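CheC domain protein from Shewanella loihica is probably a chemotaxis phosphatase of the CheX type, which would remove phosphate from a phosphorylated CheY response regulator. Local coordinates of one contact, PDB 3IIC (chain A, 2.13 Å), residues L58-E63 and E92-V97, beside the matching contact of the related CheC-like superfamily protein from Shewanella oneidensis, PDB 3H2D (chain B, 1.86 Å), residues L58-E63 and E92-V97. Both blocks share one frame: the second was fitted to the first on N, CA, C and O of the twelve residues, RMSD 0.22 Å. Numbering follows each deposited sequence.

Structure 1 (3IIC).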
# COMPACT_ATOMS: atom_id res chain seq x y z
N LEU A 58 -4.35 -3.40 5.82
CA LEU A 58 -3.38 -3.57 6.87
C LEU A 58 -2.00 -3.01 6.45
O LEU A 58 -1.62 -3.16 5.31
CB LEU A 58 -3.30 -5.04 7.28
CG LEU A 58 -2.25 -5.45 8.31
CD1 LEU A 58 -2.79 -6.57 9.18
CD2 LEU A 58 -0.97 -5.89 7.63
N SER A 59 -1.31 -2.33 7.37
CA SER A 59 0.07 -1.90 7.13
C SER A 59 0.90 -2.19 8.37
O SER A 59 0.40 -2.15 9.48
CB SER A 59 0.17 -0.43 6.71
OG SER A 59 -0.31 0.46 7.69
N ILE A 60 2.15 -2.59 8.16
CA ILE A 60 3.12 -2.85 9.22
C ILE A 60 4.37 -2.03 8.80
O ILE A 60 4.95 -2.31 7.76
CB ILE A 60 3.52 -4.34 9.37
CG1 ILE A 60 2.29 -5.28 9.56
CG2 ILE A 60 4.50 -4.46 10.53
CD1 ILE A 60 2.63 -6.80 9.54
N THR A 61 4.74 -1.05 9.63
CA THR A 61 5.84 -0.13 9.37
C THR A 61 6.94 -0.34 10.41
O THR A 61 6.64 -0.47 11.60
CB THR A 61 5.32 1.32 9.49
OG1 THR A 61 4.34 1.53 8.46
CG2 THR A 61 6.44 2.34 9.33
N PHE A 62 8.19 -0.35 9.94
CA PHE A 62 9.39 -0.49 10.80
C PHE A 62 10.32 0.70 10.68
O PHE A 62 10.50 1.24 9.59
CB PHE A 62 10.21 -1.70 10.38
CG PHE A 62 9.51 -3.00 10.57
CD1 PHE A 62 8.69 -3.51 9.55
CD2 PHE A 62 9.64 -3.71 11.75
CE1 PHE A 62 8.03 -4.74 9.72
CE2 PHE A 62 8.97 -4.93 11.93
CZ PHE A 62 8.17 -5.44 10.93
N GLU A 63 10.93 1.07 11.81
CA GLU A 63 12.07 2.02 11.83
C GLU A 63 13.25 1.21 11.27
O GLU A 63 13.28 -0.01 11.45
CB GLU A 63 12.37 2.56 13.24
CG GLU A 63 11.25 3.48 13.75
CD GLU A 63 11.48 4.04 15.15
OE1 GLU A 63 12.16 3.41 16.00
OE2 GLU A 63 10.94 5.12 15.42
N GLU A 92 7.04 -10.76 3.06
CA GLU A 92 6.78 -12.07 3.68
C GLU A 92 6.15 -11.92 5.07
O GLU A 92 5.16 -12.55 5.37
CB GLU A 92 8.07 -12.87 3.77
CG GLU A 92 7.91 -14.24 4.45
CD GLU A 92 9.22 -15.00 4.54
OE1 GLU A 92 10.13 -14.67 3.74
OE2 GLU A 92 9.34 -15.92 5.40
N LEU A 93 6.75 -11.09 5.93
CA LEU A 93 6.20 -10.83 7.27
C LEU A 93 4.75 -10.34 7.17
O LEU A 93 3.85 -10.87 7.88
CB LEU A 93 7.12 -9.89 8.07
CG LEU A 93 6.68 -9.23 9.40
CD1 LEU A 93 7.85 -9.00 10.37
CD2 LEU A 93 5.94 -7.93 9.14
N THR A 94 4.50 -9.43 6.23
CA THR A 94 3.15 -8.90 5.96
C THR A 94 2.13 -9.98 5.57
O THR A 94 1.04 -9.96 6.10
CB THR A 94 3.18 -7.74 4.91
OG1 THR A 94 4.07 -6.72 5.39
CG2 THR A 94 1.77 -7.14 4.72
N ASN A 95 2.49 -10.88 4.67
CA ASN A 95 1.63 -11.99 4.25
C ASN A 95 1.37 -12.97 5.37
O ASN A 95 0.26 -13.48 5.46
CB ASN A 95 2.21 -12.83 3.10
CG ASN A 95 1.96 -12.26 1.74
OD1 ASN A 95 0.91 -11.69 1.47
ND2 ASN A 95 2.91 -12.47 0.83
N MSE A 96 2.41 -13.25 6.16
CA MSE A 96 2.32 -14.21 7.27
C MSE A 96 1.45 -13.70 8.40
O MSE A 96 0.63 -14.46 8.92
CB MSE A 96 3.71 -14.61 7.77
CG MSE A 96 4.54 -15.37 6.74
SE MSE A 96 3.69 -16.94 5.93
CE MSE A 96 2.76 -16.22 4.41
N VAL A 97 1.59 -12.41 8.75
CA VAL A 97 0.75 -11.76 9.76
C VAL A 97 -0.73 -11.79 9.31
O VAL A 97 -1.60 -12.26 10.06
CB VAL A 97 1.22 -10.30 10.09
CG1 VAL A 97 0.21 -9.57 10.94
CG2 VAL A 97 2.61 -10.30 10.77
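Ile-60 of strand 54-62 and Val-97 of helix 84-107 meet tip to tip, deep in the chain, where the long helix lies against the antiparallel sheet of this CheC-like fold. Ile-60 holds CG1 beside its backbone N (chi1 -54°), and its extended tail carries CD1 out to Val-97 CG2 at 3.7 Å. Ile-60 CD1 also lies 4.2 Å from CA of Thr-94, a turn back on the helix. Toward Phe-62, Leu-93 turns CG anti to its backbone N (chi1 168°) and spreads both methyls toward the strand: CD1 stands 3.6 Å from Phe-62 CZ, while CD2 reaches Ile-60 CD1 at 3.5 Å. Leu-58 closes the row, its CD2 4.2 Å from Ile-60 CD1. Among the polar groups, Thr-94 OG1 bonds within its own helix, to Val-90 O, and Ser-59 OG bonds to His-129 NE2.

Structure 2 (3H2D).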
# COMPACT_ATOMS: atom_id res chain seq x y z
N LEU B 58 -4.39 -3.20 5.83
CA LEU B 58 -3.40 -3.40 6.88
C LEU B 58 -2.06 -2.80 6.46
O LEU B 58 -1.66 -2.95 5.32
CB LEU B 58 -3.18 -4.89 7.09
CG LEU B 58 -1.98 -5.33 7.93
CD1 LEU B 58 -2.16 -4.87 9.39
CD2 LEU B 58 -1.86 -6.84 7.84
N SER B 59 -1.42 -2.08 7.38
CA SER B 59 -0.02 -1.62 7.21
C SER B 59 0.81 -2.03 8.43
O SER B 59 0.34 -1.96 9.56
CB SER B 59 0.11 -0.11 6.95
OG SER B 59 -0.37 0.68 8.02
N ILE B 60 2.03 -2.48 8.18
CA ILE B 60 2.99 -2.79 9.22
C ILE B 60 4.23 -1.96 8.90
O ILE B 60 4.85 -2.17 7.90
CB ILE B 60 3.37 -4.29 9.23
CG1 ILE B 60 2.14 -5.20 9.27
CG2 ILE B 60 4.29 -4.65 10.41
CD1 ILE B 60 2.53 -6.70 8.95
N THR B 61 4.59 -1.07 9.80
CA THR B 61 5.64 -0.09 9.56
C THR B 61 6.77 -0.31 10.54
O THR B 61 6.48 -0.56 11.71
CB THR B 61 5.04 1.33 9.71
OG1 THR B 61 4.02 1.52 8.71
CG2 THR B 61 6.13 2.44 9.58
N PHE B 62 8.01 -0.25 10.06
CA PHE B 62 9.22 -0.48 10.85
C PHE B 62 10.25 0.65 10.69
O PHE B 62 10.47 1.14 9.57
CB PHE B 62 9.96 -1.76 10.43
CG PHE B 62 9.14 -3.03 10.49
CD1 PHE B 62 8.42 -3.43 9.38
CD2 PHE B 62 9.14 -3.84 11.61
CE1 PHE B 62 7.68 -4.63 9.42
CE2 PHE B 62 8.42 -5.04 11.64
CZ PHE B 62 7.71 -5.42 10.53
N GLU B 63 10.95 1.01 11.77
CA GLU B 63 12.18 1.80 11.65
C GLU B 63 13.30 0.94 11.11
O GLU B 63 13.30 -0.27 11.30
CB GLU B 63 12.58 2.43 13.01
CG GLU B 63 11.65 3.56 13.34
CD GLU B 63 11.82 4.12 14.72
OE1 GLU B 63 12.40 3.43 15.59
OE2 GLU B 63 11.33 5.26 14.93
N GLU B 92 7.12 -10.87 3.01
CA GLU B 92 6.81 -12.19 3.59
C GLU B 92 6.27 -12.07 5.00
O GLU B 92 5.33 -12.76 5.35
CB GLU B 92 8.02 -13.13 3.57
CG GLU B 92 8.37 -13.63 2.18
CD GLU B 92 7.16 -14.35 1.52
OE1 GLU B 92 6.44 -15.10 2.23
OE2 GLU B 92 6.89 -14.13 0.32
N ILE B 93 6.81 -11.16 5.79
CA ILE B 93 6.25 -10.90 7.12
C ILE B 93 4.82 -10.43 6.99
O ILE B 93 3.91 -10.88 7.73
CB ILE B 93 7.09 -9.83 7.93
CG1 ILE B 93 8.46 -10.42 8.27
CG2 ILE B 93 6.33 -9.38 9.18
CD1 ILE B 93 9.41 -9.42 8.91
N THR B 94 4.57 -9.53 6.03
CA THR B 94 3.21 -9.03 5.81
C THR B 94 2.23 -10.17 5.47
O THR B 94 1.08 -10.23 6.01
CB THR B 94 3.19 -7.97 4.69
OG1 THR B 94 4.04 -6.89 5.06
CG2 THR B 94 1.80 -7.43 4.47
N ASN B 95 2.66 -11.07 4.57
CA ASN B 95 1.82 -12.21 4.22
C ASN B 95 1.55 -13.11 5.43
O ASN B 95 0.42 -13.59 5.59
CB ASN B 95 2.46 -13.08 3.15
CG ASN B 95 2.14 -12.65 1.77
OD1 ASN B 95 1.08 -12.09 1.50
ND2 ASN B 95 3.10 -12.93 0.84
N MSE B 96 2.55 -13.34 6.28
CA MSE B 96 2.34 -14.22 7.43
C MSE B 96 1.48 -13.59 8.53
O MSE B 96 0.68 -14.29 9.14
CB MSE B 96 3.68 -14.71 8.04
CG MSE B 96 4.47 -15.52 7.09
SE MSE B 96 6.05 -16.22 8.05
CE MSE B 96 7.14 -14.65 7.96
N VAL B 97 1.63 -12.28 8.77
CA VAL B 97 0.77 -11.56 9.72
C VAL B 97 -0.71 -11.60 9.28
O VAL B 97 -1.64 -11.94 10.06
CB VAL B 97 1.26 -10.11 9.91
CG1 VAL B 97 0.24 -9.25 10.75
CG2 VAL B 97 2.64 -10.15 10.58
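Between Ile-60 and Val-97 the contact is apolar and tip to tip. Ile-60 holds CG1 beside its backbone N (chi1 -52°), and the extended tail brings CD1 to within 3.8 Å of Val-97 CG2. Ile-60 CD1 also lies 4.0 Å from CA of Thr-94, a turn back on the helix. Toward Phe-62, Ile-93 branches at CB. With CG1 beside its backbone N (chi1 -67°), CG2 is the branch directed at the strand and approaches Phe-62 CZ at 4.4 Å, whereas the CG1-CD1 arm leaves CB as its other branch. Leu-58 completes the row, its CD2 4.5 Å from Ile-60 CD1. As for polar groups, Thr-94 OG1 bonds within its own helix, to Val-90 O, and Ser-59 OG bonds to His-129 NE2.

What differs
Strand and helix backbones coincide within the error, and Ile-60(A), Phe-62(A), Thr-94(A) and Val-97(A) keep their places, as do their counterparts in B. The main difference is the exchange of Leu-93(A) for Ile-93(B), both buried. Their CB atoms coincide, and CG of Leu-93(A) and CG2 of Ile-93(B) are 0.4 Å apart, so the first carbon pointing at the strand is retained. From that carbon Leu-93(A) goes on to CD1 and CD2, which have no counterpart in Ile-93(B). Ile-93(B) instead carries CG1 and CD1 on a separate arm from CB, unmatched in Leu-93(A). The touch on Phe-62(A) and Phe-62(B) is kept, through CD1 of Leu-93(A) and through CG2 of Ile-93(B); lacking the forward methyls, B may pack more loosely here. Leu-58(A) and Leu-58(B) are modelled differently as well: chi2 is 145° against 65°, and the place of CD1 of Leu-58(A) is left, while CD2 of either leucine touches CD1 of Ile-60(A) or Ile-60(B) in its own chain.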